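Local coordinates for glycosyl hydrolase family 2, TIM barrel domain protein (Faecalibacterium prausnitzii A2-165, PDB 6ED2) that probably hydrolyses beta-glucuronides, as a gut bacterial beta-glucuronidase of glycosyl hydrolase family 2 with a TIM barrel domain, at residues R328-D333 against S355-A360; E342-I347 against E370-I375; E362-A367 against I374-P379; E577-F582 against Y613-R618. One frame throughout, in Å; residues are numbered along the deposited sequence.

Following the chain through the TIM barrel domain, interaction 1 comes first and joins two loops: segment 328-333 follows strand 312-320, and its partner, segment 355-360, comes after strand 351-353. Interaction 2 crosses it, because 342-347 lies between those two loops while its partner 370-375 comes after them; it ties helix 334-347 to the end of helix 361-370 and the start of strand 373-377. Interaction 3 opens once interaction 1 has closed, makes a short closure from helix 361-370 to strand 373-377, and shares Ile-374 and Ile-375 with interaction 2. Interaction 4 follows in series, packing helix 610-621 on strand 574-580 of the same sheet; Trp-346 O to Arg-616 NE joins it to interaction 2.

Interaction 1. Residues R328-D333 against S355-A360; sequences RGRGLD and SHYPYA
Arg-330 reaches across to Tyr-357 while, further along, Leu-332 meets Ala-360, so this small contact has a polar end and an apolar end. Its two loops follow barrel strands 312-320 and 351-353, which puts them at the C-terminal end of the strands, the side where TIM barrels carry their active sites. At the polar end Arg-330 NH1 lies 3.3 Å from Tyr-357 OH, but the angle is too poor for a hydrogen bond. The arginine also touches with its aliphatic part, CD standing 3.7 Å from Tyr-357 OH. The guanidinium and the ring are tilted 42° against each other. Tyr-357 takes the cramped first torsion, its CG between the backbone N and the carbonyl carbon (chi1 38°), which swings the ring toward the arginine. Both polar ends have firmer partners: Tyr-357 OH bonds His-322 ND1 and Glu-323 N, and Arg-330 bonds Glu-323 O through NH1 and Tyr-191 O through NH2. With an alanine in place of this arginine, those two carbonyls would probably lose a donor and a gap would open beside the Tyr-357 hydroxyl.

The apolar end is a single touch, Leu-332 CD1 to Ala-360 CB at 3.9 Å. Each loop has its own stiffening, a type II' turn from Arg-328 to Gly-331 in one and Tyr-359 OH donating to Ser-355 O at 2.7 Å in the other.

Glu-323 bonds Arg-330 through its O, Tyr-357 through its N and Ala-360 N through OE2, so it probably bridges the loops, while their direct contact is van der Waals touch.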
# COMPACT_ATOMS: atom_id res chain seq x y z
N ARG A 328 9.94 15.23 -12.16
CA ARG A 328 10.20 16.22 -13.21
C ARG A 328 8.98 17.07 -13.60
O ARG A 328 9.11 17.94 -14.48
CB ARG A 328 10.74 15.52 -14.47
CG ARG A 328 9.64 14.94 -15.38
CD ARG A 328 10.22 13.87 -16.34
NE ARG A 328 10.87 12.82 -15.57
CZ ARG A 328 12.18 12.70 -15.43
NH1 ARG A 328 13.02 13.55 -16.03
NH2 ARG A 328 12.67 11.71 -14.68
N GLY A 329 7.82 16.85 -13.00
CA GLY A 329 6.64 17.61 -13.40
C GLY A 329 6.27 17.33 -14.84
O GLY A 329 6.04 16.17 -15.21
N ARG A 330 6.22 18.36 -15.68
CA ARG A 330 5.89 18.19 -17.09
C ARG A 330 7.13 18.09 -17.98
O ARG A 330 7.00 18.11 -19.21
CB ARG A 330 4.98 19.32 -17.59
CG ARG A 330 3.82 19.61 -16.67
CD ARG A 330 2.51 20.04 -17.39
NE ARG A 330 1.54 20.36 -16.34
CZ ARG A 330 0.84 19.43 -15.68
NH1 ARG A 330 0.97 18.15 -15.98
NH2 ARG A 330 0.04 19.80 -14.69
N GLY A 331 8.31 17.98 -17.38
CA GLY A 331 9.52 17.88 -18.17
C GLY A 331 9.48 16.71 -19.13
O GLY A 331 8.96 15.63 -18.82
N LEU A 332 10.02 16.93 -20.33
CA LEU A 332 10.13 15.87 -21.31
C LEU A 332 11.12 14.83 -20.81
O LEU A 332 12.19 15.17 -20.30
CB LEU A 332 10.58 16.45 -22.67
CG LEU A 332 10.82 15.39 -23.75
CD1 LEU A 332 9.51 14.69 -24.15
CD2 LEU A 332 11.50 15.98 -25.00
N ASP A 333 10.75 13.56 -20.94
CA ASP A 333 11.62 12.45 -20.57
C ASP A 333 11.38 11.35 -21.59
O ASP A 333 10.36 10.65 -21.53
CB ASP A 333 11.36 11.95 -19.16
CG ASP A 333 12.35 10.87 -18.75
OD1 ASP A 333 13.57 11.16 -18.74
OD2 ASP A 333 11.90 9.74 -18.45
N SER A 355 -4.59 16.17 -23.72
CA SER A 355 -5.17 16.94 -22.63
C SER A 355 -4.07 17.42 -21.71
O SER A 355 -3.17 16.65 -21.39
CB SER A 355 -6.15 16.06 -21.86
OG SER A 355 -5.65 14.73 -21.79
N HIS A 356 -4.09 18.70 -21.31
CA HIS A 356 -5.00 19.75 -21.81
C HIS A 356 -4.19 20.88 -22.43
O HIS A 356 -4.40 22.05 -22.11
CB HIS A 356 -5.86 20.32 -20.69
CG HIS A 356 -6.78 19.33 -20.06
ND1 HIS A 356 -7.76 18.67 -20.78
CD2 HIS A 356 -6.90 18.91 -18.78
CE1 HIS A 356 -8.42 17.87 -19.96
NE2 HIS A 356 -7.93 18.00 -18.75
N TYR A 357 -3.22 20.53 -23.26
CA TYR A 357 -2.25 21.46 -23.82
C TYR A 357 -1.47 20.70 -24.88
O TYR A 357 -1.43 19.47 -24.84
CB TYR A 357 -1.29 22.00 -22.73
CG TYR A 357 -0.92 20.92 -21.73
CD1 TYR A 357 0.10 20.01 -22.00
CD2 TYR A 357 -1.64 20.78 -20.55
CE1 TYR A 357 0.40 19.01 -21.11
CE2 TYR A 357 -1.33 19.78 -19.65
CZ TYR A 357 -0.33 18.90 -19.94
OH TYR A 357 -0.05 17.91 -19.06
N PRO A 358 -0.90 21.40 -25.85
CA PRO A 358 -0.06 20.70 -26.83
C PRO A 358 1.14 20.08 -26.12
O PRO A 358 1.67 20.65 -25.16
CB PRO A 358 0.34 21.80 -27.81
CG PRO A 358 -0.61 22.90 -27.57
CD PRO A 358 -0.99 22.84 -26.13
N TYR A 359 1.52 18.90 -26.55
CA TYR A 359 2.60 18.18 -25.91
C TYR A 359 3.93 18.52 -26.58
O TYR A 359 3.97 19.17 -27.63
CB TYR A 359 2.35 16.67 -25.96
CG TYR A 359 1.25 16.16 -25.06
CD1 TYR A 359 0.65 16.99 -24.12
CD2 TYR A 359 0.81 14.85 -25.14
CE1 TYR A 359 -0.37 16.53 -23.29
CE2 TYR A 359 -0.19 14.36 -24.31
CZ TYR A 359 -0.78 15.20 -23.38
OH TYR A 359 -1.77 14.72 -22.56
N ALA A 360 5.03 18.06 -25.98
CA ALA A 360 6.34 18.15 -26.63
C ALA A 360 6.29 17.47 -27.99
O ALA A 360 5.68 16.41 -28.14
CB ALA A 360 7.43 17.51 -25.77

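Interaction 2. Residues E342-I347 against E370-I375; sequences ELMKWI and EGFLII
Phe-372 pushes its ring against two consecutive helix residues, Met-344 and Lys-345, which meet it in different ways. Lys-345 comes to the edge, CG lying near the ring plane and 3.6 Å from Phe-372 CE1, and the two side chains cross at about a right angle. Met-344 touches with CB, 3.6 Å from Phe-372 CZ, and then sends its methyl CE over one face. Its sulfur is less intimate, SD being 5.2 Å from the ring centroid in an oblique Met-aromatic contact. Phe-341 and His-270 add edge-to-face partners to the same ring.

Past the ring, the lysine chain bends at its third torsion (71°), which carries the ammonium to the carboxylates. Lys-345 NZ stands 3.0 Å from Glu-370 OE1, and the side chains of this salt bridge cross nearly perpendicularly; the nitrogen approaches from above the carboxylate plane, 57° out of it. On its own helix, Lys-345 NZ lies 3.0 Å from Glu-342 OE2, here on the syn side and only 19° out of plane. A water donates to Glu-342 OE2 and, weakly, to Glu-370 OE2.

The contact is apolar around the ring and charged beyond it, at the lysine's end. Helix 334-347 thus packs beside the next helix-strand step of the barrel, with a three-residue salt-bridge network joining it to the last residue of helix 361-370. Since Glu-342 OE2 and Glu-370 OE1 are 5.0 Å apart, the lysine between them likely offsets their mutual repulsion, and the two acidic groups should in turn favour its charged form.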
# COMPACT_ATOMS: atom_id res chain seq x y z
N GLU A 342 5.01 1.87 -25.21
CA GLU A 342 5.01 0.42 -25.04
C GLU A 342 3.76 -0.03 -24.27
O GLU A 342 3.16 -1.06 -24.61
CB GLU A 342 6.28 -0.05 -24.32
CG GLU A 342 7.56 0.12 -25.16
CD GLU A 342 7.44 -0.49 -26.56
OE1 GLU A 342 7.47 -1.74 -26.67
OE2 GLU A 342 7.29 0.28 -27.54
N LEU A 343 3.36 0.73 -23.25
CA LEU A 343 2.13 0.43 -22.51
C LEU A 343 0.88 0.64 -23.37
O LEU A 343 -0.05 -0.17 -23.33
CB LEU A 343 2.04 1.30 -21.26
CG LEU A 343 3.07 1.03 -20.15
CD1 LEU A 343 2.95 2.09 -19.07
CD2 LEU A 343 2.85 -0.37 -19.57
N MET A 344 0.84 1.72 -24.15
CA MET A 344 -0.34 1.93 -24.98
C MET A 344 -0.44 0.87 -26.07
O MET A 344 -1.55 0.45 -26.41
CB MET A 344 -0.34 3.34 -25.57
CG MET A 344 -0.58 4.43 -24.52
SD MET A 344 -0.83 6.07 -25.23
CE MET A 344 0.68 6.35 -26.17
N LYS A 345 0.70 0.41 -26.60
CA LYS A 345 0.64 -0.71 -27.54
C LYS A 345 0.19 -1.99 -26.84
O LYS A 345 -0.64 -2.74 -27.36
CB LYS A 345 2.00 -0.91 -28.20
CG LYS A 345 2.39 0.21 -29.15
CD LYS A 345 3.90 0.39 -29.25
CE LYS A 345 4.55 -0.77 -30.00
NZ LYS A 345 6.04 -0.57 -30.10
N TRP A 346 0.73 -2.26 -25.66
CA TRP A 346 0.36 -3.47 -24.94
C TRP A 346 -1.14 -3.50 -24.67
O TRP A 346 -1.79 -4.54 -24.83
CB TRP A 346 1.16 -3.53 -23.64
CG TRP A 346 0.79 -4.61 -22.68
CD1 TRP A 346 1.24 -5.90 -22.69
CD2 TRP A 346 -0.07 -4.49 -21.55
NE1 TRP A 346 0.70 -6.59 -21.63
CE2 TRP A 346 -0.10 -5.75 -20.91
CE3 TRP A 346 -0.84 -3.44 -21.01
CZ2 TRP A 346 -0.87 -6.00 -19.76
CZ3 TRP A 346 -1.59 -3.68 -19.86
CH2 TRP A 346 -1.60 -4.95 -19.25
N ILE A 347 -1.72 -2.36 -24.27
CA ILE A 347 -3.13 -2.36 -23.90
C ILE A 347 -4.08 -2.32 -25.09
O ILE A 347 -5.28 -2.55 -24.91
CB ILE A 347 -3.39 -1.21 -22.92
CG1 ILE A 347 -4.62 -1.51 -22.06
CG2 ILE A 347 -3.50 0.10 -23.66
CD1 ILE A 347 -4.79 -0.57 -20.91
N GLU A 370 4.91 4.90 -34.26
CA GLU A 370 4.16 3.76 -33.76
C GLU A 370 2.75 3.65 -34.36
O GLU A 370 2.03 2.70 -34.03
CB GLU A 370 4.07 3.82 -32.24
CG GLU A 370 5.45 3.94 -31.58
CD GLU A 370 6.36 2.76 -31.89
OE1 GLU A 370 5.87 1.62 -32.13
OE2 GLU A 370 7.59 2.97 -31.93
N GLY A 371 2.34 4.58 -35.21
CA GLY A 371 1.01 4.51 -35.80
C GLY A 371 -0.10 4.73 -34.80
O GLY A 371 -1.04 3.93 -34.72
N PHE A 372 -0.01 5.81 -34.02
CA PHE A 372 -1.04 6.20 -33.07
C PHE A 372 -1.75 7.45 -33.57
O PHE A 372 -1.14 8.29 -34.24
CB PHE A 372 -0.45 6.46 -31.68
CG PHE A 372 -0.37 5.24 -30.80
CD1 PHE A 372 0.69 4.36 -30.92
CD2 PHE A 372 -1.36 4.97 -29.87
CE1 PHE A 372 0.76 3.22 -30.12
CE2 PHE A 372 -1.30 3.83 -29.07
CZ PHE A 372 -0.23 2.96 -29.19
N LEU A 373 -3.04 7.54 -33.28
CA LEU A 373 -3.85 8.69 -33.65
C LEU A 373 -3.90 9.67 -32.49
O LEU A 373 -4.11 9.27 -31.34
CB LEU A 373 -5.28 8.25 -34.02
CG LEU A 373 -5.39 7.13 -35.04
CD1 LEU A 373 -6.85 6.74 -35.26
CD2 LEU A 373 -4.74 7.57 -36.35
N ILE A 374 -3.76 10.96 -32.80
CA ILE A 374 -3.72 12.02 -31.79
C ILE A 374 -4.84 13.01 -32.07
O ILE A 374 -4.98 13.51 -33.19
CB ILE A 374 -2.37 12.75 -31.81
CG1 ILE A 374 -1.24 11.80 -31.39
CG2 ILE A 374 -2.43 14.01 -30.92
CD1 ILE A 374 0.09 12.51 -31.22
N ILE A 375 -5.60 13.34 -31.02
CA ILE A 375 -6.44 14.52 -30.99
C ILE A 375 -5.66 15.63 -30.30
O ILE A 375 -5.37 15.53 -29.10
CB ILE A 375 -7.77 14.26 -30.28
CG1 ILE A 375 -8.51 13.10 -30.97
CG2 ILE A 375 -8.62 15.52 -30.28
CD1 ILE A 375 -9.81 12.71 -30.29
O HOH W 1 7.80 2.84 -28.92

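Interaction 3. Residues E362-A367 against I374-P379; sequences EIYQMA and IIDEVP
Tyr-364 and Ala-367, on the helix of a beta-alpha-beta unit, pack on Ile-374 and Asp-376 of the strand that follows. The polar element is one hydrogen bond: Tyr-364 OH donates to Asp-376 OD1 at 2.7 Å. The acceptor lies at the ring's edge, near its plane, and is met on its syn side but 35° out of the carboxylate plane. Ring and carboxylate are turned 54° against each other, and Asp-376 OD2 sits beside the ring, 3.6 Å from Tyr-364 CE1. The aspartate is placed by a first torsion that leaves CG roughly anti to the backbone N (chi1 -151°).

This is the crossover from strand 351-353 through helix 361-370 to strand 373-377, a repeating step of the TIM barrel. The short axes of 362-367 and 374-377 lie 11.0 Å apart and run almost antiparallel, as such a return demands. Ile-374 and Asp-376, alternate strand residues, both start toward the helix, while Ile-375 between them points away from it.

Ile-374 fills the space nearer the start of the strand. Its CD1 is wedged between the helix side chains, 3.5 Å from Tyr-364 CD1 and 3.7 Å from Ala-367 CB. Ala-367 CA and Ile-374 CA are the nearest CA atoms of the two segments, 7.7 Å apart, consistent with the small side chain there. Ile-374 CG2 touches Tyr-364 CE1 at 4.0 Å, so both branches of the isoleucine bear on the tyrosine. The buried phenol oxygen is gripped twice, since it also accepts from Tyr-359 N. Asp-376 OD1 has a further, weak bond from Thr-354 OG1, and OD2 is close to the like-charged Asp-427, a proximity that may favour a proton on one of the pair.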
# COMPACT_ATOMS: atom_id res chain seq x y z
N GLU A 362 8.33 15.68 -29.47
CA GLU A 362 8.87 14.32 -29.48
C GLU A 362 7.78 13.26 -29.28
O GLU A 362 7.90 12.14 -29.81
CB GLU A 362 9.95 14.18 -28.40
CG GLU A 362 11.23 14.94 -28.73
CD GLU A 362 11.21 16.41 -28.36
OE1 GLU A 362 10.11 17.01 -28.16
OE2 GLU A 362 12.31 16.98 -28.27
N ILE A 363 6.72 13.58 -28.54
CA ILE A 363 5.64 12.61 -28.36
C ILE A 363 4.88 12.39 -29.67
O ILE A 363 4.47 11.26 -29.98
CB ILE A 363 4.72 13.09 -27.22
CG1 ILE A 363 5.47 13.01 -25.88
CG2 ILE A 363 3.41 12.27 -27.17
CD1 ILE A 363 4.83 13.77 -24.76
N TYR A 364 4.66 13.45 -30.47
CA TYR A 364 4.02 13.27 -31.77
C TYR A 364 4.92 12.50 -32.72
O TYR A 364 4.45 11.68 -33.52
CB TYR A 364 3.67 14.62 -32.42
CG TYR A 364 2.83 15.54 -31.56
CD1 TYR A 364 1.46 15.71 -31.82
CD2 TYR A 364 3.40 16.26 -30.51
CE1 TYR A 364 0.68 16.57 -31.03
CE2 TYR A 364 2.63 17.11 -29.72
CZ TYR A 364 1.26 17.27 -29.99
OH TYR A 364 0.50 18.10 -29.21
N GLN A 365 6.23 12.78 -32.67
CA GLN A 365 7.16 12.06 -33.52
C GLN A 365 7.10 10.56 -33.23
O GLN A 365 7.13 9.74 -34.16
CB GLN A 365 8.57 12.60 -33.31
CG GLN A 365 8.72 14.09 -33.69
CD GLN A 365 10.07 14.67 -33.27
OE1 GLN A 365 10.93 13.96 -32.73
NE2 GLN A 365 10.27 15.96 -33.52
N MET A 366 6.96 10.19 -31.95
CA MET A 366 6.86 8.77 -31.62
C MET A 366 5.52 8.20 -32.07
O MET A 366 5.46 7.08 -32.57
CB MET A 366 7.07 8.55 -30.11
CG MET A 366 6.84 7.08 -29.69
SD MET A 366 7.91 6.41 -28.37
CE MET A 366 9.51 6.59 -29.16
N ALA A 367 4.43 8.95 -31.86
CA ALA A 367 3.14 8.53 -32.42
C ALA A 367 3.24 8.34 -33.93
O ALA A 367 2.69 7.37 -34.47
CB ALA A 367 2.05 9.55 -32.08
N ILE A 374 -3.76 10.96 -32.80
CA ILE A 374 -3.72 12.02 -31.79
C ILE A 374 -4.84 13.01 -32.07
O ILE A 374 -4.98 13.51 -33.19
CB ILE A 374 -2.37 12.75 -31.81
CG1 ILE A 374 -1.24 11.80 -31.39
CG2 ILE A 374 -2.43 14.01 -30.92
CD1 ILE A 374 0.09 12.51 -31.22
N ILE A 375 -5.60 13.34 -31.02
CA ILE A 375 -6.44 14.52 -30.99
C ILE A 375 -5.66 15.63 -30.30
O ILE A 375 -5.37 15.53 -29.10
CB ILE A 375 -7.77 14.26 -30.28
CG1 ILE A 375 -8.51 13.10 -30.97
CG2 ILE A 375 -8.62 15.52 -30.28
CD1 ILE A 375 -9.81 12.71 -30.29
N ASP A 376 -5.32 16.67 -31.04
CA ASP A 376 -4.41 17.72 -30.60
C ASP A 376 -5.21 18.84 -29.95
O ASP A 376 -6.12 19.40 -30.57
CB ASP A 376 -3.61 18.25 -31.79
CG ASP A 376 -2.22 18.78 -31.42
OD1 ASP A 376 -1.86 18.85 -30.21
OD2 ASP A 376 -1.49 19.14 -32.37
N GLU A 377 -4.86 19.18 -28.71
CA GLU A 377 -5.68 20.07 -27.90
C GLU A 377 -4.89 21.28 -27.43
O GLU A 377 -3.79 21.15 -26.88
CB GLU A 377 -6.26 19.32 -26.70
CG GLU A 377 -7.16 20.18 -25.83
CD GLU A 377 -7.98 19.36 -24.83
OE1 GLU A 377 -8.87 18.58 -25.26
OE2 GLU A 377 -7.75 19.52 -23.60
N VAL A 378 -5.49 22.45 -27.60
CA VAL A 378 -4.94 23.74 -27.18
C VAL A 378 -5.25 23.96 -25.70
O VAL A 378 -6.21 23.36 -25.19
CB VAL A 378 -5.50 24.82 -28.12
CG1 VAL A 378 -6.88 25.27 -27.68
CG2 VAL A 378 -4.54 25.96 -28.34
N PRO A 379 -4.47 24.74 -24.92
CA PRO A 379 -4.73 24.79 -23.46
C PRO A 379 -5.96 25.60 -23.05
O PRO A 379 -5.93 26.30 -22.03
CB PRO A 379 -3.45 25.41 -22.89
CG PRO A 379 -2.45 25.39 -24.02
CD PRO A 379 -3.26 25.50 -25.26

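Interaction 4. Residues E577-F582 against Y613-R618; sequences ELVWNF and YLFRKR
Glu-577 and Arg-618 come from opposite directions and make the tight part of this contact. The arginine presents the NE/NH2 edge of its guanidinium to the carboxylate: NH2 to Glu-577 OE1 at 2.7 Å and NE to Glu-577 OE2 at 2.9 Å, each on a syn lone pair. Both bonds are nearly straight (179° for the first), and the two flat groups are almost coplanar. The arginine reaches this far because its chain is extended from CG to NE. Glu-577 OE1 is also bonded by Tyr-315 OH, OE2 by Trp-619 NE1, and Arg-618 NH2 has a second carboxylate in Asp-569; were a leucine to stand here instead of the arginine, both acids would probably be left without their mate.

Two residues along the strand, Val-579 CG2 touches Phe-615 CZ obliquely at 3.6 Å. Looser is the approach of Glu-577 OE2 to the edge of that ring, 4.3 Å from Phe-615 CE1. On the solvent side of the helix, Lys-617 is exposed and makes no contact with the strand.

Segments 577-580 and 613-618 run nearly antiparallel (172°). Strand 574-580 pairs with strand 312-320, where the last barrel strand meets the first and closes the barrel, and helices 334-347 and 554-570 pack against Phe-615 of helix 610-621.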
# COMPACT_ATOMS: atom_id res chain seq x y z
N GLU A 577 -13.78 5.81 -27.48
CA GLU A 577 -13.71 5.88 -26.02
C GLU A 577 -12.28 6.20 -25.63
O GLU A 577 -11.36 5.42 -25.90
CB GLU A 577 -14.17 4.56 -25.37
CG GLU A 577 -13.52 3.32 -25.97
CD GLU A 577 -14.25 2.04 -25.59
OE1 GLU A 577 -15.38 1.81 -26.08
OE2 GLU A 577 -13.68 1.27 -24.78
N LEU A 578 -12.08 7.36 -25.04
CA LEU A 578 -10.79 7.74 -24.50
C LEU A 578 -11.02 7.94 -23.02
O LEU A 578 -11.78 8.84 -22.62
CB LEU A 578 -10.23 9.00 -25.17
CG LEU A 578 -10.15 8.99 -26.70
CD1 LEU A 578 -9.51 10.28 -27.18
CD2 LEU A 578 -9.40 7.80 -27.25
N VAL A 579 -10.42 7.07 -22.21
CA VAL A 579 -10.73 7.04 -20.79
C VAL A 579 -9.81 8.02 -20.08
O VAL A 579 -8.71 8.32 -20.54
CB VAL A 579 -10.60 5.60 -20.23
CG1 VAL A 579 -9.13 5.14 -20.21
CG2 VAL A 579 -11.24 5.46 -18.85
N TRP A 580 -10.29 8.56 -18.96
CA TRP A 580 -9.47 9.40 -18.08
C TRP A 580 -8.95 8.54 -16.93
O TRP A 580 -9.75 8.00 -16.17
CB TRP A 580 -10.30 10.55 -17.54
CG TRP A 580 -9.52 11.69 -16.98
CD1 TRP A 580 -9.47 12.09 -15.68
CD2 TRP A 580 -8.71 12.60 -17.72
NE1 TRP A 580 -8.68 13.20 -15.56
CE2 TRP A 580 -8.19 13.53 -16.80
CE3 TRP A 580 -8.36 12.72 -19.07
CZ2 TRP A 580 -7.35 14.57 -17.19
CZ3 TRP A 580 -7.52 13.74 -19.45
CH2 TRP A 580 -7.02 14.66 -18.51
N ASN A 581 -7.64 8.43 -16.77
CA ASN A 581 -6.57 9.03 -17.56
C ASN A 581 -5.55 7.89 -17.77
O ASN A 581 -5.63 6.87 -17.07
CB ASN A 581 -5.96 10.20 -16.78
CG ASN A 581 -4.79 10.90 -17.49
OD1 ASN A 581 -3.66 10.39 -17.54
ND2 ASN A 581 -5.04 12.12 -17.96
N PHE A 582 -4.62 8.03 -18.72
CA PHE A 582 -3.57 7.03 -18.89
C PHE A 582 -2.89 6.67 -17.56
O PHE A 582 -2.68 5.50 -17.25
CB PHE A 582 -2.54 7.52 -19.91
CG PHE A 582 -1.32 6.63 -20.04
CD1 PHE A 582 -1.38 5.46 -20.77
CD2 PHE A 582 -0.12 6.98 -19.44
CE1 PHE A 582 -0.28 4.64 -20.89
CE2 PHE A 582 1.00 6.17 -19.56
CZ PHE A 582 0.92 5.00 -20.28
N TYR A 613 -6.14 -4.37 -17.33
CA TYR A 613 -6.44 -5.69 -17.89
C TYR A 613 -7.86 -5.76 -18.46
O TYR A 613 -8.08 -6.42 -19.49
CB TYR A 613 -6.19 -6.76 -16.82
CG TYR A 613 -4.71 -6.86 -16.53
CD1 TYR A 613 -3.85 -7.57 -17.38
CD2 TYR A 613 -4.14 -6.18 -15.45
CE1 TYR A 613 -2.48 -7.63 -17.15
CE2 TYR A 613 -2.78 -6.22 -15.22
CZ TYR A 613 -1.96 -6.95 -16.06
OH TYR A 613 -0.60 -6.99 -15.81
N LEU A 614 -8.81 -5.05 -17.85
CA LEU A 614 -10.13 -4.94 -18.47
C LEU A 614 -10.01 -4.28 -19.85
O LEU A 614 -10.54 -4.80 -20.84
CB LEU A 614 -11.07 -4.15 -17.56
CG LEU A 614 -12.54 -3.96 -17.97
CD1 LEU A 614 -13.39 -3.67 -16.73
CD2 LEU A 614 -12.67 -2.82 -18.96
N PHE A 615 -9.28 -3.16 -19.94
CA PHE A 615 -9.21 -2.46 -21.21
C PHE A 615 -8.43 -3.26 -22.24
O PHE A 615 -8.78 -3.25 -23.43
CB PHE A 615 -8.58 -1.08 -21.03
CG PHE A 615 -9.56 -0.01 -20.63
CD1 PHE A 615 -10.55 0.40 -21.51
CD2 PHE A 615 -9.50 0.56 -19.36
CE1 PHE A 615 -11.47 1.39 -21.14
CE2 PHE A 615 -10.42 1.56 -18.98
CZ PHE A 615 -11.40 1.96 -19.87
N ARG A 616 -7.37 -3.95 -21.81
CA ARG A 616 -6.56 -4.73 -22.75
C ARG A 616 -7.40 -5.81 -23.42
O ARG A 616 -7.35 -6.00 -24.64
CB ARG A 616 -5.36 -5.36 -22.04
CG ARG A 616 -4.55 -6.27 -22.94
CD ARG A 616 -3.23 -6.65 -22.30
NE ARG A 616 -2.26 -7.06 -23.30
CZ ARG A 616 -1.70 -8.27 -23.35
NH1 ARG A 616 -2.02 -9.20 -22.45
NH2 ARG A 616 -0.82 -8.55 -24.30
N LYS A 617 -8.18 -6.54 -22.62
CA LYS A 617 -9.04 -7.57 -23.20
C LYS A 617 -10.08 -6.94 -24.12
O LYS A 617 -10.33 -7.45 -25.22
CB LYS A 617 -9.71 -8.38 -22.10
CG LYS A 617 -10.73 -9.39 -22.65
CD LYS A 617 -11.21 -10.37 -21.58
CE LYS A 617 -12.49 -11.12 -21.98
NZ LYS A 617 -13.22 -11.66 -20.77
N ARG A 618 -10.69 -5.83 -23.69
CA ARG A 618 -11.71 -5.20 -24.52
C ARG A 618 -11.11 -4.62 -25.80
O ARG A 618 -11.58 -4.92 -26.91
CB ARG A 618 -12.44 -4.12 -23.72
CG ARG A 618 -13.46 -3.31 -24.54
CD ARG A 618 -14.21 -2.32 -23.65
NE ARG A 618 -14.91 -1.30 -24.43
CZ ARG A 618 -16.14 -1.46 -24.93
NH1 ARG A 618 -16.80 -2.60 -24.72
NH2 ARG A 618 -16.70 -0.49 -25.64